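Local coordinates for protein 6-phosphogluconolactonase (Thermotoga maritima, PDB 1VL1) that hydrolyses 6-phosphogluconolactone to 6-phosphogluconate in the oxidative stage of the pentose phosphate pathway, at residues V49-G54 / R94-V99. Residues are numbered along the deposited sequence; the frame is centred on the assembly and turned at random.
Sequences VVLAGG and RNINEV
The Ala52–Gly53 peptide carries the CD1 methyl of Ile96 over one of its faces, near the side where the carbonyl oxygen and the next alpha carbon lie: CD1 is 3.9 Å from Ala52 O and 4.1 Å from Gly53 CA. The other flat group, the guanidinium of Arg94, is more remote and has the carboxylate carbon CD of Glu98 at its edge, in the guanidinium plane. In the Rossmann-like alpha/beta fold, strand 47-51, helix 57-64 and the parallel neighbouring strand 74-82 form a beta-alpha-beta crossover. Helix 92-101 follows that second strand and packs by Ile96 against the C-terminal end of the first and the turn beyond it. One chi1 rotamer of Ile96 (-58°) serves both contacts: its CG2 branch, anti to the backbone N, reaches Leu51, while the CG1 branch runs on extended (chi2 166°) and carries CD1 to the face of the Ala52–Gly53 peptide. Leu51 CD1 lies 4.0 Å from Ile96 CG2, the two side chains lying obliquely across each other. Tyr61, Phe76, Leu100 and Phe101 also touch Leu51, and Phe101 touches Ile96 as well. Contact across the segments is thus apolar apart from the methyl against Ala52 O, which accepts a hydrogen bond from Tyr61 OH. Gly53 and Gly54 form a glycine pair in the loop after the strand; a citrate, probably from the crystallisation liquor, lies about 6 Å from the Ala52 side chain and may mark a pocket for the phosphorylated substrate. On the far side of the helix, one turn apart, Arg94 and Glu98 form a salt bridge. Arg94 NH1 also bonds to Asp87 O, while NE donates to Glu98 OE2 at 2.9 Å, approaching from 43° above the carboxylate plane.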
loop_
_atom_site.group_PDB
_atom_site.type_symbol
_atom_site.label_atom_id
_atom_site.label_comp_id
_atom_site.label_asym_id
_atom_site.label_seq_id
_atom_site.Cartn_x
_atom_site.Cartn_y
_atom_site.Cartn_z
ATOM N N VAL A 49 1.077 0.906 -9.318
ATOM C CA VAL A 49 1.120 1.474 -7.958
ATOM C C VAL A 49 0.290 0.660 -6.952
ATOM O O VAL A 49 -0.890 0.455 -7.133
ATOM C CB VAL A 49 0.672 2.954 -7.951
ATOM C CG1 VAL A 49 0.870 3.566 -6.585
ATOM C CG2 VAL A 49 1.388 3.754 -9.062
ATOM N N VAL A 50 0.937 0.217 -5.855
ATOM C CA VAL A 50 0.311 -0.499 -4.740
ATOM C C VAL A 50 -0.090 0.532 -3.673
ATOM O O VAL A 50 0.706 1.445 -3.374
ATOM C CB VAL A 50 1.251 -1.498 -4.084
ATOM C CG1 VAL A 50 0.639 -2.052 -2.781
ATOM C CG2 VAL A 50 1.558 -2.618 -5.027
ATOM N N LEU A 51 -1.331 0.432 -3.189
ATOM C CA LEU A 51 -1.865 1.353 -2.167
ATOM C C LEU A 51 -2.341 0.609 -0.920
ATOM O O LEU A 51 -3.156 -0.307 -1.025
ATOM C CB LEU A 51 -3.070 2.085 -2.717
ATOM C CG LEU A 51 -2.905 2.866 -3.989
ATOM C CD1 LEU A 51 -4.262 3.480 -4.443
ATOM C CD2 LEU A 51 -1.807 3.912 -3.880
ATOM N N ALA A 52 -1.878 1.055 0.256
ATOM C CA ALA A 52 -2.439 0.658 1.529
ATOM C C ALA A 52 -3.662 1.516 1.813
ATOM O O ALA A 52 -3.764 2.681 1.379
ATOM C CB ALA A 52 -1.453 0.825 2.621
ATOM N N GLY A 53 -4.580 0.995 2.613
ATOM C CA GLY A 53 -5.612 1.835 3.199
ATOM C C GLY A 53 -5.117 2.450 4.513
ATOM O O GLY A 53 -3.906 2.586 4.749
ATOM N N GLY A 54 -6.046 2.860 5.346
ATOM C CA GLY A 54 -5.753 3.347 6.680
ATOM C C GLY A 54 -5.720 4.842 6.813
ATOM O O GLY A 54 -5.760 5.584 5.844
ATOM N N ARG A 94 -13.583 0.331 -0.291
ATOM C CA ARG A 94 -14.579 1.388 -0.130
ATOM C C ARG A 94 -13.882 2.712 0.169
ATOM O O ARG A 94 -14.211 3.750 -0.378
ATOM C CB ARG A 94 -15.551 1.056 0.970
ATOM C CG ARG A 94 -16.457 2.192 1.272
ATOM C CD ARG A 94 -17.668 1.897 1.955
ATOM N NE ARG A 94 -18.172 3.180 2.478
ATOM C CZ ARG A 94 -19.064 3.300 3.417
ATOM N NH1 ARG A 94 -19.593 2.217 3.961
ATOM N NH2 ARG A 94 -19.428 4.521 3.820
ATOM N N ASN A 95 -12.939 2.652 1.090
ATOM C CA ASN A 95 -12.299 3.899 1.569
ATOM C C ASN A 95 -11.424 4.529 0.520
ATOM O O ASN A 95 -11.484 5.738 0.334
ATOM C CB ASN A 95 -11.544 3.670 2.888
ATOM C CG ASN A 95 -12.460 3.616 4.065
ATOM O OD1 ASN A 95 -12.869 4.650 4.556
ATOM N ND2 ASN A 95 -12.812 2.427 4.527
ATOM N N ILE A 96 -10.639 3.723 -0.194
ATOM C CA ILE A 96 -9.834 4.251 -1.297
ATOM C C ILE A 96 -10.698 4.631 -2.513
ATOM O O ILE A 96 -10.415 5.623 -3.190
ATOM C CB ILE A 96 -8.738 3.271 -1.727
ATOM C CG1 ILE A 96 -7.829 2.969 -0.512
ATOM C CG2 ILE A 96 -7.953 3.871 -2.866
ATOM C CD1 ILE A 96 -6.916 1.789 -0.693
ATOM N N ASN A 97 -11.789 3.914 -2.737
ATOM C CA ASN A 97 -12.759 4.337 -3.770
ATOM C C ASN A 97 -13.338 5.719 -3.480
ATOM O O ASN A 97 -13.415 6.562 -4.377
ATOM C CB ASN A 97 -13.893 3.327 -3.926
ATOM C CG ASN A 97 -14.780 3.612 -5.139
ATOM O OD1 ASN A 97 -14.277 3.842 -6.230
ATOM N ND2 ASN A 97 -16.106 3.665 -4.930
ATOM N N GLU A 98 -13.651 5.977 -2.215
ATOM C CA GLU A 98 -14.235 7.259 -1.805
ATOM C C GLU A 98 -13.299 8.455 -2.063
ATOM O O GLU A 98 -13.751 9.516 -2.473
ATOM C CB GLU A 98 -14.659 7.183 -0.338
ATOM C CG GLU A 98 -16.081 6.647 -0.193
ATOM C CD GLU A 98 -16.513 6.284 1.215
ATOM O OE1 GLU A 98 -15.732 6.464 2.186
ATOM O OE2 GLU A 98 -17.652 5.776 1.293
ATOM N N VAL A 99 -12.014 8.288 -1.744
ATOM C CA VAL A 99 -11.038 9.391 -1.843
ATOM C C VAL A 99 -10.337 9.479 -3.190
ATOM O O VAL A 99 -9.892 10.572 -3.591
ATOM C CB VAL A 99 -9.998 9.344 -0.697
ATOM C CG1 VAL A 99 -10.714 9.546 0.656
ATOM C CG2 VAL A 99 -9.144 8.133 -0.744
#